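Local atomic coordinates of putative streptothricin acetyltransferase (PDB entry 3PP9), a protein that probably acetylates the antibiotic streptothricin with acetyl coenzyme A as donor, as a member of the GNAT acetyltransferase family. Residues Leu34-Ser37 with Arg42-Tyr45; Ile137-Gln142 with Cys155-Gly160. All coordinates share one frame; numbering follows the deposited sequence. Where two conformers were deposited one is given.

Interaction 1 of 2, residues Leu34-Ser37 with Arg42-Tyr45; sequences LSLS and RIEY
Ser37 and Arg42 meet where two strands run together next to their connecting loop, and a single oxygen takes two of the bonds. Arg42 O accepts two donors from the serine: the backbone N of Ser37 at 2.9 Å, almost in line with the carbonyl, and, in the conformer given, Ser37 OG, which lies in the carbonyl plane on a lone pair. The hydroxyl gets there because chi1 of 65° sets OG between the serine's own N and carbonyl carbon, pointing at Arg42, where OG also lies 3.1 Å from Arg42 CB. Residues 25-36 and 43-56 form a beta hairpin, and its loop end is thus joined by a main-chain bond and, in this conformer, a side-chain bond. Further along, Ser35 and Glu44 make the antiparallel hydrogen-bonded pair: Ser35 N gives to Glu44 O at 2.9 Å, Glu44 N returns a bond to Ser35 O at 2.8 Å, and Ser35 OG rests against Glu44 CB. Leu34, Leu36, Ile43 and Tyr45 occupy the other face. Leu34 can be followed outward: CB lies 4.1 Å from Glu44 O, CG turns beside the backbone N (chi1 -57°), and CD2 lies equally near Glu44 O and Tyr45 CB, 3.9 Å from each, with Ile43 CG2 slightly farther. Ile43 also packs on Phe162 of strand 158-163 and on Phe164 of the second subunit, while the Tyr45 hydroxyl, leading away from the hairpin partner, is hydrogen-bonded to Lys150 and Glu153 of helix 146-154.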
loop_
_atom_site.group_PDB
_atom_site.type_symbol
_atom_site.label_atom_id
_atom_site.label_comp_id
_atom_site.label_asym_id
_atom_site.label_seq_id
_atom_site.Cartn_x
_atom_site.Cartn_y
_atom_site.Cartn_z
ATOM N N LEU A 34 -17.583 5.209 -4.461
ATOM C CA LEU A 34 -17.640 4.211 -3.397
ATOM C C LEU A 34 -18.520 4.487 -2.197
ATOM O O LEU A 34 -18.768 5.639 -1.823
ATOM C CB LEU A 34 -16.200 3.994 -2.901
ATOM C CG LEU A 34 -15.191 3.573 -3.968
ATOM C CD1 LEU A 34 -13.802 3.585 -3.393
ATOM C CD2 LEU A 34 -15.516 2.218 -4.546
ATOM N N SER A 35 -19.029 3.400 -1.620
ATOM C CA SER A 35 -19.842 3.472 -0.416
ATOM C C SER A 35 -19.504 2.258 0.444
ATOM O O SER A 35 -18.960 1.258 -0.049
ATOM C CB SER A 35 -21.339 3.520 -0.719
ATOM O OG SER A 35 -21.758 2.359 -1.410
ATOM N N LEU A 36 -19.797 2.363 1.738
ATOM C CA LEU A 36 -19.506 1.299 2.695
ATOM C C LEU A 36 -20.775 0.897 3.429
ATOM O O LEU A 36 -21.338 1.689 4.193
ATOM C CB LEU A 36 -18.464 1.780 3.711
ATOM C CG LEU A 36 -18.038 0.783 4.790
ATOM C CD1 LEU A 36 -17.471 -0.458 4.138
ATOM C CD2 LEU A 36 -17.014 1.382 5.753
ATOM N N SER A 37 -21.232 -0.326 3.179
ATOM C CA SER A 37 -22.431 -0.836 3.834
ATOM C C SER A 37 -22.072 -1.327 5.232
ATOM O O SER A 37 -20.900 -1.567 5.542
ATOM C CB SER A 37 -23.054 -1.975 3.032
ATOM O OG SER A 37 -22.185 -3.095 2.988
ATOM N N ARG A 42 -19.096 -4.503 3.447
ATOM C CA ARG A 42 -19.090 -4.583 2.007
ATOM C C ARG A 42 -18.947 -3.203 1.391
ATOM O O ARG A 42 -19.719 -2.287 1.688
ATOM C CB ARG A 42 -20.397 -5.218 1.533
ATOM C CG ARG A 42 -20.473 -5.551 0.056
ATOM C CD ARG A 42 -21.886 -6.003 -0.307
ATOM N NE ARG A 42 -21.943 -6.528 -1.669
ATOM C CZ ARG A 42 -21.732 -7.806 -1.989
ATOM N NH1 ARG A 42 -21.433 -8.702 -1.053
ATOM N NH2 ARG A 42 -21.805 -8.193 -3.260
ATOM N N ILE A 43 -17.938 -3.071 0.548
ATOM C CA ILE A 43 -17.687 -1.837 -0.161
ATOM C C ILE A 43 -18.447 -1.965 -1.461
ATOM O O ILE A 43 -18.262 -2.927 -2.216
ATOM C CB ILE A 43 -16.200 -1.624 -0.441
ATOM C CG1 ILE A 43 -15.454 -1.419 0.880
ATOM C CG2 ILE A 43 -16.011 -0.411 -1.355
ATOM C CD1 ILE A 43 -13.942 -1.366 0.737
ATOM N N GLU A 44 -19.309 -0.996 -1.723
ATOM C CA GLU A 44 -20.111 -1.014 -2.920
ATOM C C GLU A 44 -19.771 0.188 -3.764
ATOM O O GLU A 44 -19.038 1.083 -3.352
ATOM C CB GLU A 44 -21.591 -0.977 -2.551
ATOM C CG GLU A 44 -22.037 -2.167 -1.725
ATOM C CD GLU A 44 -23.492 -2.092 -1.317
ATOM O OE1 GLU A 44 -24.062 -0.980 -1.297
ATOM O OE2 GLU A 44 -24.057 -3.152 -0.984
ATOM N N TYR A 45 -20.298 0.204 -4.972
ATOM C CA TYR A 45 -20.022 1.326 -5.816
ATOM C C TYR A 45 -21.122 1.520 -6.828
ATOM O O TYR A 45 -21.952 0.633 -7.061
ATOM C CB TYR A 45 -18.701 1.128 -6.585
ATOM C CG TYR A 45 -18.760 0.054 -7.653
ATOM C CD1 TYR A 45 -19.304 0.330 -8.914
ATOM C CD2 TYR A 45 -18.278 -1.219 -7.416
ATOM C CE1 TYR A 45 -19.376 -0.631 -9.890
ATOM C CE2 TYR A 45 -18.340 -2.189 -8.384
ATOM C CZ TYR A 45 -18.893 -1.885 -9.634
ATOM O OH TYR A 45 -18.982 -2.831 -10.628
#

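Interaction 2 of 2, residues Ile137-Gln142 with Cys155-Gly160; sequences IMLETQ and CGFVIG. With K (potassium ion), chain F; ACO (acetyl coenzyme *a), chain D.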
loop_
_atom_site.group_PDB
_atom_site.type_symbol
_atom_site.label_atom_id
_atom_site.label_comp_id
_atom_site.label_asym_id
_atom_site.label_seq_id
_atom_site.Cartn_x
_atom_site.Cartn_y
_atom_site.Cartn_z
ATOM N N ILE A 137 -4.619 -13.370 -4.858
ATOM C CA ILE A 137 -4.002 -12.383 -5.725
ATOM C C ILE A 137 -4.682 -11.055 -5.442
ATOM O O ILE A 137 -5.869 -11.009 -5.135
ATOM C CB ILE A 137 -4.239 -12.665 -7.202
ATOM C CG1 ILE A 137 -3.832 -14.066 -7.603
ATOM C CG2 ILE A 137 -3.522 -11.620 -8.048
ATOM C CD1 ILE A 137 -4.147 -14.351 -9.066
HETATM N N MSE A 138 -3.936 -9.968 -5.530
HETATM C CA MSE A 138 -4.500 -8.636 -5.291
HETATM C C MSE A 138 -3.851 -7.622 -6.193
HETATM O O MSE A 138 -2.831 -7.898 -6.826
HETATM C CB MSE A 138 -4.264 -8.199 -3.858
HETATM C CG MSE A 138 -2.795 -8.142 -3.531
HETATM SE SE MSE A 138 -2.377 -7.607 -1.731
HETATM C CE MSE A 138 -2.679 -5.785 -1.707
ATOM N N LEU A 139 -4.446 -6.433 -6.225
ATOM C CA LEU A 139 -3.911 -5.351 -7.039
ATOM C C LEU A 139 -4.579 -4.046 -6.658
ATOM O O LEU A 139 -5.494 -4.020 -5.844
ATOM C CB LEU A 139 -4.100 -5.655 -8.535
ATOM C CG LEU A 139 -5.484 -5.814 -9.182
ATOM C CD1 LEU A 139 -6.226 -7.024 -8.720
ATOM C CD2 LEU A 139 -6.361 -4.554 -9.111
ATOM N N GLU A 140 -4.022 -2.954 -7.174
ATOM C CA GLU A 140 -4.563 -1.620 -6.970
ATOM C C GLU A 140 -4.839 -1.050 -8.332
ATOM O O GLU A 140 -4.093 -1.298 -9.284
ATOM C CB GLU A 140 -3.570 -0.694 -6.258
ATOM C CG GLU A 140 -4.059 0.757 -6.050
ATOM C CD GLU A 140 -4.029 1.669 -7.300
ATOM O OE1 GLU A 140 -3.530 1.265 -8.374
ATOM O OE2 GLU A 140 -4.486 2.825 -7.184
ATOM N N THR A 141 -5.943 -0.327 -8.424
ATOM C CA THR A 141 -6.312 0.361 -9.641
ATOM C C THR A 141 -6.919 1.692 -9.157
ATOM O O THR A 141 -7.002 1.929 -7.950
ATOM C CB THR A 141 -7.182 -0.530 -10.609
ATOM O OG1 THR A 141 -7.375 0.141 -11.875
ATOM C CG2 THR A 141 -8.504 -0.926 -9.981
ATOM N N GLN A 142 -7.215 2.604 -10.087
ATOM C CA GLN A 142 -7.795 3.918 -9.770
ATOM C C GLN A 142 -9.283 3.813 -10.094
ATOM O O GLN A 142 -9.678 3.042 -10.983
ATOM C CB GLN A 142 -7.197 5.055 -10.587
ATOM C CG GLN A 142 -5.742 5.341 -10.302
ATOM C CD GLN A 142 -5.232 6.601 -10.994
ATOM O OE1 GLN A 142 -5.979 7.554 -11.231
ATOM N NE2 GLN A 142 -3.938 6.622 -11.287
ATOM N N CYS A 155 -13.506 -11.450 -13.202
ATOM C CA CYS A 155 -12.508 -12.449 -12.848
ATOM C C CYS A 155 -12.640 -12.964 -11.403
ATOM O O CYS A 155 -11.849 -13.808 -10.974
ATOM C CB CYS A 155 -11.088 -11.919 -13.111
ATOM S SG CYS A 155 -10.689 -11.700 -14.852
ATOM N N GLY A 156 -13.618 -12.463 -10.662
ATOM C CA GLY A 156 -13.855 -12.922 -9.283
ATOM C C GLY A 156 -13.287 -12.103 -8.152
ATOM O O GLY A 156 -13.422 -12.465 -6.977
ATOM N N PHE A 157 -12.652 -10.983 -8.487
ATOM C CA PHE A 157 -12.085 -10.109 -7.480
ATOM C C PHE A 157 -13.167 -9.284 -6.797
ATOM O O PHE A 157 -14.213 -8.991 -7.387
ATOM C CB PHE A 157 -11.086 -9.130 -8.108
ATOM C CG PHE A 157 -9.795 -9.763 -8.596
ATOM C CD1 PHE A 157 -9.724 -10.447 -9.808
ATOM C CD2 PHE A 157 -8.630 -9.611 -7.866
ATOM C CE1 PHE A 157 -8.523 -10.995 -10.253
ATOM C CE2 PHE A 157 -7.435 -10.150 -8.311
ATOM C CZ PHE A 157 -7.372 -10.847 -9.503
ATOM N N VAL A 158 -12.908 -8.925 -5.544
ATOM C CA VAL A 158 -13.811 -8.092 -4.761
ATOM C C VAL A 158 -13.022 -6.926 -4.182
ATOM O O VAL A 158 -11.809 -7.012 -3.994
ATOM C CB VAL A 158 -14.481 -8.877 -3.634
ATOM C CG1 VAL A 158 -15.303 -10.022 -4.218
ATOM C CG2 VAL A 158 -13.464 -9.386 -2.672
ATOM N N ILE A 159 -13.698 -5.811 -3.951
ATOM C CA ILE A 159 -13.037 -4.641 -3.379
ATOM C C ILE A 159 -12.849 -4.841 -1.874
ATOM O O ILE A 159 -13.809 -5.110 -1.144
ATOM C CB ILE A 159 -13.852 -3.377 -3.590
ATOM C CG1 ILE A 159 -14.006 -3.103 -5.087
ATOM C CG2 ILE A 159 -13.141 -2.207 -2.923
ATOM C CD1 ILE A 159 -14.869 -1.900 -5.396
ATOM N N GLY A 160 -11.597 -4.707 -1.430
ATOM C CA GLY A 160 -11.265 -4.846 -0.024
ATOM C C GLY A 160 -10.917 -3.539 0.664
ATOM O O GLY A 160 -10.919 -3.468 1.879
HETATM K K K F . -5.583 2.185 -13.042
HETATM N N1A ACO D . -15.893 -3.103 -19.664
HETATM C C2A ACO D . -16.638 -4.089 -19.129
HETATM N N3A ACO D . -16.219 -5.361 -19.044
HETATM C C4A ACO D . -14.989 -5.699 -19.508
HETATM C C5A ACO D . -14.139 -4.674 -20.119
HETATM C C6A ACO D . -14.668 -3.314 -20.187
HETATM N N6A ACO D . -13.913 -2.344 -20.740
HETATM N N7A ACO D . -13.003 -5.265 -20.503
HETATM C C8A ACO D . -13.108 -6.572 -20.173
HETATM N N9A ACO D . -14.287 -6.824 -19.574
HETATM C C1B ACO D . -14.802 -8.127 -19.124
HETATM C C2B ACO D . -15.135 -8.933 -20.381
HETATM O O2B ACO D . -16.431 -8.682 -20.941
HETATM C C3B ACO D . -14.976 -10.357 -19.919
HETATM O O3B ACO D . -16.192 -10.788 -19.325
HETATM P P3B ACO D . -16.803 -12.256 -19.552
HETATM O O7A ACO D . -15.764 -13.194 -18.973
HETATM O O8A ACO D . -16.960 -12.338 -21.049
HETATM O O9A ACO D . -18.094 -12.174 -18.763
HETATM C C4B ACO D . -13.894 -10.270 -18.861
HETATM O O4B ACO D . -13.860 -8.910 -18.400
HETATM C C5B ACO D . -12.538 -10.685 -19.420
HETATM O O5B ACO D . -12.124 -9.701 -20.371
HETATM P P1A ACO D . -10.874 -9.969 -21.339
HETATM O O1A ACO D . -11.331 -9.892 -22.777
HETATM O O2A ACO D . -10.194 -11.212 -20.845
HETATM O O3A ACO D . -9.983 -8.668 -20.978
HETATM P P2A ACO D . -8.875 -7.980 -21.899
HETATM O O4A ACO D . -9.595 -6.875 -22.615
HETATM O O5A ACO D . -8.079 -8.975 -22.698
HETATM O O6A ACO D . -7.845 -7.372 -20.813
HETATM C CBP ACO D . -7.276 -5.436 -19.507
HETATM C CCP ACO D . -8.284 -6.553 -19.742
HETATM C CDP ACO D . -7.694 -4.651 -18.271
HETATM C CEP ACO D . -5.889 -6.040 -19.301
HETATM C CAP ACO D . -7.233 -4.506 -20.727
HETATM O OAP ACO D . -8.474 -3.754 -20.798
HETATM C C9P ACO D . -6.117 -3.502 -20.693
HETATM O O9P ACO D . -4.991 -3.803 -21.004
HETATM N N8P ACO D . -6.392 -2.245 -20.322
HETATM C C7P ACO D . -5.391 -1.175 -20.313
HETATM C C6P ACO D . -4.330 -1.347 -19.259
HETATM C C5P ACO D . -4.989 -1.432 -17.911
HETATM O O5P ACO D . -5.917 -0.705 -17.608
HETATM N N4P ACO D . -4.515 -2.330 -17.077
HETATM C C3P ACO D . -5.026 -2.538 -15.734
HETATM C C2P ACO D . -4.399 -1.456 -14.856
HETATM S S1P ACO D . -4.462 -1.882 -13.128
HETATM C C ACO D . -3.189 -2.982 -12.974
HETATM O O ACO D . -2.531 -3.300 -13.942
HETATM C CH3 ACO D . -2.902 -3.565 -11.634
HETATM O O HOH W 1 -3.813 2.652 -10.734
HETATM O O HOH W 2 -6.471 5.183 -14.174
#
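Phe157 CG lies beside its backbone N (chi1 -70°), with CB directed toward strand 136-142, where Leu139 CG sits between N and carbonyl carbon (chi1 63°) and CD1 extends to the phenylalanine. Leu139 CD1 approaches the ring obliquely, 3.4 Å from Phe157 CE2, a close apolar fit. Ile137 adds a looser touch, CG2 lying 4.2 Å from Phe157 CZ, and no hydrogen bond crosses between the segments. Just before the phenylalanine, Gly156 ends helix 146-154 in a Schellman motif; its positive phi turns the chain, and the buried Phe157 follows. Strand 136-142 also lines the acetyl coenzyme A pocket of this GNAT fold: Leu139 CB approaches the acetyl methyl, and Glu140 O lies 3.5 Å from the acetyl carbon CH3. In the conformers given, Thr141 OG1 binds the potassium ion at 3.0 Å, and a water bound to that ion donates to Glu140 OE1. Tyr152 of helix 146-154 meets the Phe157 ring edge-to-face and also touches Leu139, while strand 136-142 is flanked in the sheet by strands 101-108 and 178-184, the latter separating it from strand 158-163.

From the N terminus, interaction 1 first closes a hairpin loop, with four residues between its segments on strands 25-36 and 43-56. Three strands of the mixed sheet follow before interaction 2 opens at strand 136-142; helix 146-154 then spans most of its twelve-residue connection, which closes at 155-160. The two loops therefore stand in series, neither nested nor crossed. In space they are neighbours, their centres 14 Å apart: Ile43 CG2 packs on Ile159 CG2 at 3.7 Å, and Tyr45 and Leu34 also touch Ile159. The hairpin is thus laid against strand 158-163, outermost in this chain's mixed sheet, and both contacts reach the second subunit.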